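Local coordinates for serine protease inhibitor (Schistosoma haematobium, PDB 3STO), which probably inhibits serine proteases, offering an exposed reactive-centre loop as bait to the target enzyme in the serpin manner, at residues A[183-188]-A[336-341]; A[61-66]-A[316-321]; A[24-29]-A[304-309]. All coordinates share one frame; numbering follows the deposited sequence.

Contact 1. Residues A[183-188]-A[336-341]; sequences DTAMIL and YVNEFI
The CG2 methyl of T184 lies against the side-chain carbonyl of N338 where two parallel strands of the large central sheet of the serpin fold come together. One begins at M186; the other runs through E339 and carries the chain on toward the reactive-centre loop. A185 is next: its N donates to N338 OD1 over 2.7 Å, arriving from above the amide plane. M186, a selenomethionine, sends its own N to the same N338 OD1 at 3.0 Å, in the amide plane and nearly straight (169°), so one side-chain oxygen holds two successive backbone N-H groups. The return bond is N338 N to M186 O, 2.8 Å. The M186 side chain turns at chi3 (37°), which carries CE to V337 CG2 at 3.4 Å. From I187 on, the pairing is regular parallel sheet, with I187 opposite E339 and L188 opposite F340. I187 and E339 lie side by side pointing the same way, the I187 CD1 methyl against E339 OE2. L188 uses both its N and its O on this neighbour: L188 N donates to E339 O (2.9 Å), and I341 N donates to L188 O (2.9 Å), while I187 turns its backbone to F122 on the other side. On the sheet face opposite to I187 and E339, covered by helix 43-55, the side chains of L188 and F340 both touch T49. There L188 CD1 makes an off-centre CH-pi contact with the F340 ring, 4.3 Å from its centroid and 29° from the ring normal.

Contact 2. Residues A[61-66]-A[316-321]; sequences GRTGYQ and VDLFDP
The guanidinium of R62 lies across the carboxylate of D317, and the two flat groups are turned 74° against each other. D317 OD2 sits over one face of the guanidinium, toward its rim, 2.9 Å from R62 NH1. This salt bridge is therefore one of charge alone, since no N-H points at the oxygen. One turn further along helix 61-70, Q66 does the directional work. Its chain is extended beyond CG (chi2 177°), and its OE1 takes two consecutive backbone N-H groups at the start of the short 3-10 segment: D317 N at 2.8 Å, in the amide plane and on a lone pair, and V316 N at 2.9 Å, from well above that plane. The other arm of the amide, Q66 NE2, reaches D317 OD1 in a weak bond of 3.3 Å. Two waters fill in the seam. Water 1 accepts from T63 OG1 and donates to D317 OD2, while T63 OG1 is also bonded to D325 N, further along the same loop. Water 2 donates to Q66 OE1 and to T63 O and accepts from L318 N at 3.1 Å. The apolar part is small: T63 CG2 rests on L318, 3.8 Å from L318 CA. L318 itself packs on L50 and L53, so the apolar end of the contact continues into the packing against helix 43-55. Q66 OE1 thus collects three donors, two of the chain and one water, and its hold is directional, whereas R62 acts on D317 through charge without a directed bond. With R62 so close, and the side chain of K323 also touching D317, the carboxylate would be expected to stay ionised.

Contact 3. Residues A[24-29]-A[304-309]; sequences HAYLST and LDLVPT
Helix 18-30, the first helix of the serpin fold, packs here on the turn that joins the end of strand 287-305 to the short helix 307-312. Y26 reaches across with the far end of its ring. L306 CD2 meets the edge of that ring, near its plane, 3.5 Å from Y26 OH and 3.9 Å from Y26 CE1, the two side chains crossing at about a right angle. L304 CD1 touches the same phenolic oxygen, Y26 OH, at 3.8 Å. CG of Y26 lies anti to the backbone N (chi1 165°), and the ring continues from there toward the turn. The hydroxyl is not left among methyl groups alone: Y26 OH is hydrogen-bonded to T41 OG1 on strand 39-41. Nearer the root of the ring, T309 CG2 approaches Y26 CD1 obliquely, at 4.0 Å. That one methyl also serves the second half of the contact, where T29 CG2 and T309 CG2 meet at 3.7 Å as the two threonine side chains slide past each other in opposite directions. Everything exchanged between the two segments is van der Waals packing, and it is buried.

The turn carries its own polar bond. D305 OD1 accepts from V307 N at 2.9 Å, from above the carboxylate plane, a capping bond to the N-H two residues on, at the turn that leads into helix 307-312. L306 N is in turn bonded to F340 on strand 339-348, and I46 of helix 43-55 touches both Y26 and L306. The arrangement is that of the serpin helical layer over the central sheet, with residues of helices 18-30 and 43-55 packing on the turn where strand 287-305 leaves the sheet.

In the fold
The first segments come in the order 24-29, 61-66, 183-188, and their partners follow as 304-309, 316-321, 336-341, so all three contacts cross along the chain. Contact 1 lies about 13 Å, centre to centre, from contact 2 and about 17 Å from contact 3; contacts 2 and 3 are also about 17 Å apart. The three partner segments form one nearly continuous run, from strand 287-305 through helix 307-312 and a loop into strand 339-348. Strands 287-305 and 339-348 are antiparallel neighbours, and contact 1 adds strand 186-197. In serpins the reactive-centre loop can insert between those last two strands; here they pair directly.

Contact 1. Residues A[183-188]-A[336-341]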
# COMPACT_ATOMS: atom_id res chain seq x y z
N ASP A 183 -12.75 14.32 22.05
CA ASP A 183 -12.81 13.11 22.86
C ASP A 183 -12.06 12.00 22.11
O ASP A 183 -12.37 10.82 22.24
CB ASP A 183 -14.26 12.71 23.14
CG ASP A 183 -14.94 13.62 24.16
OD1 ASP A 183 -14.24 14.08 25.10
OD2 ASP A 183 -16.16 13.88 24.03
N THR A 184 -11.08 12.40 21.32
CA THR A 184 -10.24 11.45 20.62
C THR A 184 -9.07 11.02 21.51
O THR A 184 -8.31 11.85 21.99
CB THR A 184 -9.74 12.01 19.25
OG1 THR A 184 -10.79 11.90 18.28
CG2 THR A 184 -8.51 11.23 18.74
N ALA A 185 -8.93 9.71 21.71
CA ALA A 185 -7.83 9.16 22.49
C ALA A 185 -6.57 8.90 21.66
O ALA A 185 -5.47 9.28 22.03
CB ALA A 185 -8.27 7.86 23.19
N MSE A 186 -6.75 8.23 20.52
CA MSE A 186 -5.61 7.75 19.76
C MSE A 186 -5.90 7.59 18.29
O MSE A 186 -6.95 7.07 17.89
CB MSE A 186 -5.10 6.43 20.33
CG MSE A 186 -3.94 5.83 19.53
SE MSE A 186 -3.10 4.28 20.42
CE MSE A 186 -4.70 3.46 21.19
N ILE A 187 -4.95 8.05 17.48
CA ILE A 187 -5.03 7.91 16.03
C ILE A 187 -3.76 7.30 15.46
O ILE A 187 -2.65 7.72 15.78
CB ILE A 187 -5.27 9.24 15.37
CG1 ILE A 187 -6.70 9.73 15.67
CG2 ILE A 187 -4.99 9.12 13.86
CD1 ILE A 187 -7.03 11.06 15.02
N LEU A 188 -3.94 6.28 14.64
CA LEU A 188 -2.83 5.66 13.90
C LEU A 188 -2.88 6.10 12.44
O LEU A 188 -3.97 6.12 11.82
CB LEU A 188 -2.92 4.14 13.95
CG LEU A 188 -2.91 3.43 15.30
CD1 LEU A 188 -3.13 1.94 15.08
CD2 LEU A 188 -1.61 3.69 15.99
N TYR A 336 -8.07 3.51 23.50
CA TYR A 336 -8.37 2.67 22.35
C TYR A 336 -8.12 3.47 21.09
O TYR A 336 -7.90 4.69 21.14
CB TYR A 336 -9.81 2.19 22.37
CG TYR A 336 -10.79 3.32 22.16
CD1 TYR A 336 -11.06 4.24 23.18
CD2 TYR A 336 -11.45 3.47 20.93
CE1 TYR A 336 -11.96 5.26 22.99
CE2 TYR A 336 -12.34 4.50 20.73
CZ TYR A 336 -12.60 5.39 21.76
OH TYR A 336 -13.49 6.40 21.56
N VAL A 337 -8.16 2.79 19.94
CA VAL A 337 -7.85 3.47 18.70
C VAL A 337 -9.12 4.07 18.09
O VAL A 337 -10.07 3.35 17.83
CB VAL A 337 -7.14 2.52 17.71
CG1 VAL A 337 -7.07 3.16 16.30
CG2 VAL A 337 -5.75 2.19 18.23
N ASN A 338 -9.14 5.39 17.89
CA ASN A 338 -10.30 6.03 17.28
C ASN A 338 -10.26 5.88 15.76
O ASN A 338 -11.26 5.51 15.14
CB ASN A 338 -10.36 7.51 17.62
CG ASN A 338 -10.60 7.77 19.08
OD1 ASN A 338 -9.66 7.81 19.88
ND2 ASN A 338 -11.87 7.94 19.44
N GLU A 339 -9.11 6.18 15.16
CA GLU A 339 -8.97 6.14 13.70
C GLU A 339 -7.67 5.45 13.27
O GLU A 339 -6.63 5.56 13.92
CB GLU A 339 -9.01 7.54 13.09
CG GLU A 339 -10.09 8.44 13.67
CD GLU A 339 -10.04 9.86 13.10
OE1 GLU A 339 -9.82 10.01 11.87
OE2 GLU A 339 -10.23 10.82 13.88
N PHE A 340 -7.75 4.72 12.17
CA PHE A 340 -6.64 3.99 11.64
C PHE A 340 -6.69 4.32 10.14
O PHE A 340 -7.57 3.88 9.40
CB PHE A 340 -6.81 2.51 11.96
CG PHE A 340 -5.64 1.64 11.58
CD1 PHE A 340 -4.84 1.93 10.50
CD2 PHE A 340 -5.34 0.50 12.30
CE1 PHE A 340 -3.79 1.11 10.14
CE2 PHE A 340 -4.28 -0.32 11.94
CZ PHE A 340 -3.50 -0.01 10.85
N ILE A 341 -5.76 5.16 9.73
CA ILE A 341 -5.85 5.82 8.45
C ILE A 341 -4.59 5.56 7.66
O ILE A 341 -3.49 5.74 8.18
CB ILE A 341 -6.04 7.37 8.61
CG1 ILE A 341 -7.40 7.68 9.25
CG2 ILE A 341 -6.02 8.06 7.28
CD1 ILE A 341 -7.48 9.10 9.79

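Contact 2. Residues A[61-66]-A[316-321]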
# COMPACT_ATOMS: atom_id res chain seq x y z
N GLY A 61 -3.94 -9.15 26.14
CA GLY A 61 -5.14 -9.94 26.25
C GLY A 61 -5.74 -10.24 24.90
O GLY A 61 -5.03 -10.57 23.96
N ARG A 62 -7.05 -10.10 24.81
CA ARG A 62 -7.82 -10.44 23.64
C ARG A 62 -7.57 -9.42 22.48
O ARG A 62 -7.68 -9.76 21.29
CB ARG A 62 -9.30 -10.50 24.05
CG ARG A 62 -10.22 -11.13 23.01
CD ARG A 62 -11.52 -11.54 23.64
NE ARG A 62 -12.66 -11.09 22.85
CZ ARG A 62 -13.42 -10.06 23.17
NH1 ARG A 62 -13.17 -9.36 24.28
NH2 ARG A 62 -14.44 -9.72 22.39
N THR A 63 -7.21 -8.19 22.83
CA THR A 63 -6.81 -7.18 21.86
C THR A 63 -5.56 -7.61 21.07
O THR A 63 -5.55 -7.57 19.85
CB THR A 63 -6.56 -5.84 22.55
OG1 THR A 63 -7.72 -5.48 23.31
CG2 THR A 63 -6.26 -4.75 21.55
N GLY A 64 -4.50 -8.05 21.75
CA GLY A 64 -3.33 -8.53 21.06
C GLY A 64 -3.58 -9.85 20.35
O GLY A 64 -3.00 -10.14 19.31
N TYR A 65 -4.46 -10.66 20.92
CA TYR A 65 -4.74 -11.98 20.38
C TYR A 65 -5.43 -11.88 19.03
O TYR A 65 -5.09 -12.62 18.10
CB TYR A 65 -5.60 -12.79 21.36
CG TYR A 65 -5.95 -14.19 20.90
CD1 TYR A 65 -4.98 -15.04 20.48
CD2 TYR A 65 -7.25 -14.65 20.92
CE1 TYR A 65 -5.26 -16.28 20.05
CE2 TYR A 65 -7.55 -15.91 20.50
CZ TYR A 65 -6.54 -16.73 20.06
OH TYR A 65 -6.78 -18.03 19.62
N GLN A 66 -6.41 -10.99 18.94
CA GLN A 66 -7.12 -10.74 17.68
C GLN A 66 -6.17 -10.32 16.55
O GLN A 66 -6.24 -10.85 15.45
CB GLN A 66 -8.18 -9.65 17.89
CG GLN A 66 -9.36 -10.21 18.62
CD GLN A 66 -10.39 -9.18 18.93
OE1 GLN A 66 -10.22 -7.96 18.68
NE2 GLN A 66 -11.49 -9.66 19.49
N VAL A 316 -11.10 -6.20 16.49
CA VAL A 316 -12.29 -5.58 17.05
C VAL A 316 -12.00 -4.84 18.35
O VAL A 316 -12.25 -3.63 18.44
CB VAL A 316 -13.41 -6.65 17.24
CG1 VAL A 316 -14.61 -6.05 17.94
CG2 VAL A 316 -13.81 -7.25 15.87
N ASP A 317 -11.46 -5.56 19.35
CA ASP A 317 -11.26 -4.95 20.68
C ASP A 317 -10.44 -3.68 20.64
O ASP A 317 -10.66 -2.80 21.45
CB ASP A 317 -10.60 -5.90 21.65
CG ASP A 317 -11.49 -7.05 22.04
OD1 ASP A 317 -12.58 -7.21 21.42
OD2 ASP A 317 -11.07 -7.78 22.97
N LEU A 318 -9.46 -3.62 19.74
CA LEU A 318 -8.61 -2.44 19.59
C LEU A 318 -9.44 -1.15 19.45
O LEU A 318 -9.01 -0.06 19.84
CB LEU A 318 -7.76 -2.58 18.32
CG LEU A 318 -6.27 -2.30 18.22
CD1 LEU A 318 -5.95 -1.92 16.80
CD2 LEU A 318 -5.76 -1.24 19.19
N PHE A 319 -10.63 -1.27 18.85
CA PHE A 319 -11.39 -0.10 18.42
C PHE A 319 -12.54 0.24 19.34
O PHE A 319 -13.38 1.06 19.03
CB PHE A 319 -11.87 -0.28 16.97
CG PHE A 319 -10.76 -0.59 16.00
CD1 PHE A 319 -9.73 0.32 15.80
CD2 PHE A 319 -10.72 -1.80 15.34
CE1 PHE A 319 -8.70 0.04 14.93
CE2 PHE A 319 -9.69 -2.11 14.46
CZ PHE A 319 -8.67 -1.19 14.26
N ASP A 320 -12.53 -0.38 20.51
CA ASP A 320 -13.67 -0.32 21.42
C ASP A 320 -13.24 0.06 22.84
O ASP A 320 -12.45 -0.65 23.47
CB ASP A 320 -14.39 -1.67 21.39
CG ASP A 320 -15.54 -1.74 22.37
OD1 ASP A 320 -15.92 -0.69 22.94
OD2 ASP A 320 -16.06 -2.86 22.57
N PRO A 321 -13.75 1.19 23.33
CA PRO A 321 -13.50 1.75 24.66
C PRO A 321 -13.65 0.73 25.79
O PRO A 321 -12.89 0.77 26.74
CB PRO A 321 -14.60 2.80 24.80
CG PRO A 321 -14.92 3.19 23.41
CD PRO A 321 -14.73 1.97 22.56
O HOH W 1 -9.43 -6.93 24.89
O HOH W 2 -8.10 -6.11 18.58

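Contact 3. Residues A[24-29]-A[304-309]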
# COMPACT_ATOMS: atom_id res chain seq x y z
N HIS A 24 -4.24 -11.16 1.59
CA HIS A 24 -5.43 -11.63 0.89
C HIS A 24 -6.74 -11.26 1.60
O HIS A 24 -7.67 -10.78 0.96
CB HIS A 24 -5.36 -13.15 0.64
CG HIS A 24 -6.46 -13.67 -0.24
ND1 HIS A 24 -6.80 -15.00 -0.31
CD2 HIS A 24 -7.31 -13.02 -1.08
CE1 HIS A 24 -7.80 -15.16 -1.17
NE2 HIS A 24 -8.13 -13.97 -1.64
N ALA A 25 -6.78 -11.46 2.91
CA ALA A 25 -7.98 -11.17 3.69
C ALA A 25 -8.26 -9.70 3.63
O ALA A 25 -9.41 -9.25 3.48
CB ALA A 25 -7.79 -11.61 5.16
N TYR A 26 -7.19 -8.93 3.76
CA TYR A 26 -7.35 -7.49 3.72
C TYR A 26 -7.86 -7.01 2.32
O TYR A 26 -8.70 -6.12 2.23
CB TYR A 26 -6.06 -6.82 4.11
CG TYR A 26 -6.02 -5.38 3.75
CD1 TYR A 26 -6.73 -4.44 4.51
CD2 TYR A 26 -5.30 -4.93 2.62
CE1 TYR A 26 -6.71 -3.09 4.18
CE2 TYR A 26 -5.26 -3.58 2.29
CZ TYR A 26 -5.98 -2.66 3.08
OH TYR A 26 -5.98 -1.32 2.80
N LEU A 27 -7.36 -7.61 1.25
CA LEU A 27 -7.70 -7.12 -0.09
C LEU A 27 -9.10 -7.56 -0.53
O LEU A 27 -9.81 -6.76 -1.09
CB LEU A 27 -6.62 -7.50 -1.12
CG LEU A 27 -5.29 -6.75 -1.08
CD1 LEU A 27 -4.29 -7.41 -1.99
CD2 LEU A 27 -5.45 -5.29 -1.46
N SER A 28 -9.52 -8.79 -0.22
CA SER A 28 -10.89 -9.20 -0.56
C SER A 28 -11.96 -8.41 0.14
O SER A 28 -13.09 -8.42 -0.30
CB SER A 28 -11.17 -10.67 -0.30
OG SER A 28 -10.45 -11.12 0.81
N THR A 29 -11.63 -7.71 1.20
CA THR A 29 -12.66 -7.00 1.92
C THR A 29 -12.66 -5.55 1.51
O THR A 29 -13.69 -4.99 1.16
CB THR A 29 -12.49 -7.09 3.46
OG1 THR A 29 -12.65 -8.47 3.86
CG2 THR A 29 -13.54 -6.21 4.16
N LEU A 304 -7.41 6.25 3.32
CA LEU A 304 -8.32 5.18 3.69
C LEU A 304 -8.55 5.16 5.19
O LEU A 304 -7.59 5.32 5.98
CB LEU A 304 -7.73 3.84 3.29
CG LEU A 304 -7.67 3.49 1.82
CD1 LEU A 304 -7.01 2.13 1.73
CD2 LEU A 304 -9.07 3.47 1.25
N ASP A 305 -9.82 4.98 5.57
CA ASP A 305 -10.21 4.64 6.94
C ASP A 305 -10.25 3.13 6.97
O ASP A 305 -11.11 2.52 6.34
CB ASP A 305 -11.60 5.20 7.28
CG ASP A 305 -12.23 4.56 8.54
OD1 ASP A 305 -11.50 3.96 9.37
OD2 ASP A 305 -13.47 4.66 8.70
N LEU A 306 -9.32 2.52 7.69
CA LEU A 306 -9.25 1.07 7.71
C LEU A 306 -9.99 0.40 8.86
O LEU A 306 -10.08 -0.85 8.92
CB LEU A 306 -7.78 0.63 7.69
CG LEU A 306 -7.20 1.25 6.44
CD1 LEU A 306 -5.72 1.29 6.51
CD2 LEU A 306 -7.69 0.48 5.25
N VAL A 307 -10.56 1.19 9.75
CA VAL A 307 -11.20 0.60 10.93
C VAL A 307 -12.29 -0.45 10.59
O VAL A 307 -12.24 -1.55 11.10
CB VAL A 307 -11.70 1.67 11.94
CG1 VAL A 307 -12.57 1.01 13.00
CG2 VAL A 307 -10.52 2.40 12.55
N PRO A 308 -13.24 -0.11 9.67
CA PRO A 308 -14.30 -1.07 9.29
C PRO A 308 -13.77 -2.36 8.66
O PRO A 308 -14.20 -3.46 9.05
CB PRO A 308 -15.15 -0.29 8.29
CG PRO A 308 -14.90 1.17 8.64
CD PRO A 308 -13.46 1.21 9.05
N THR A 309 -12.84 -2.24 7.72
CA THR A 309 -12.23 -3.42 7.11
C THR A 309 -11.52 -4.28 8.13
O THR A 309 -11.65 -5.50 8.10
CB THR A 309 -11.17 -3.03 6.03
OG1 THR A 309 -11.77 -2.20 5.03
CG2 THR A 309 -10.58 -4.27 5.38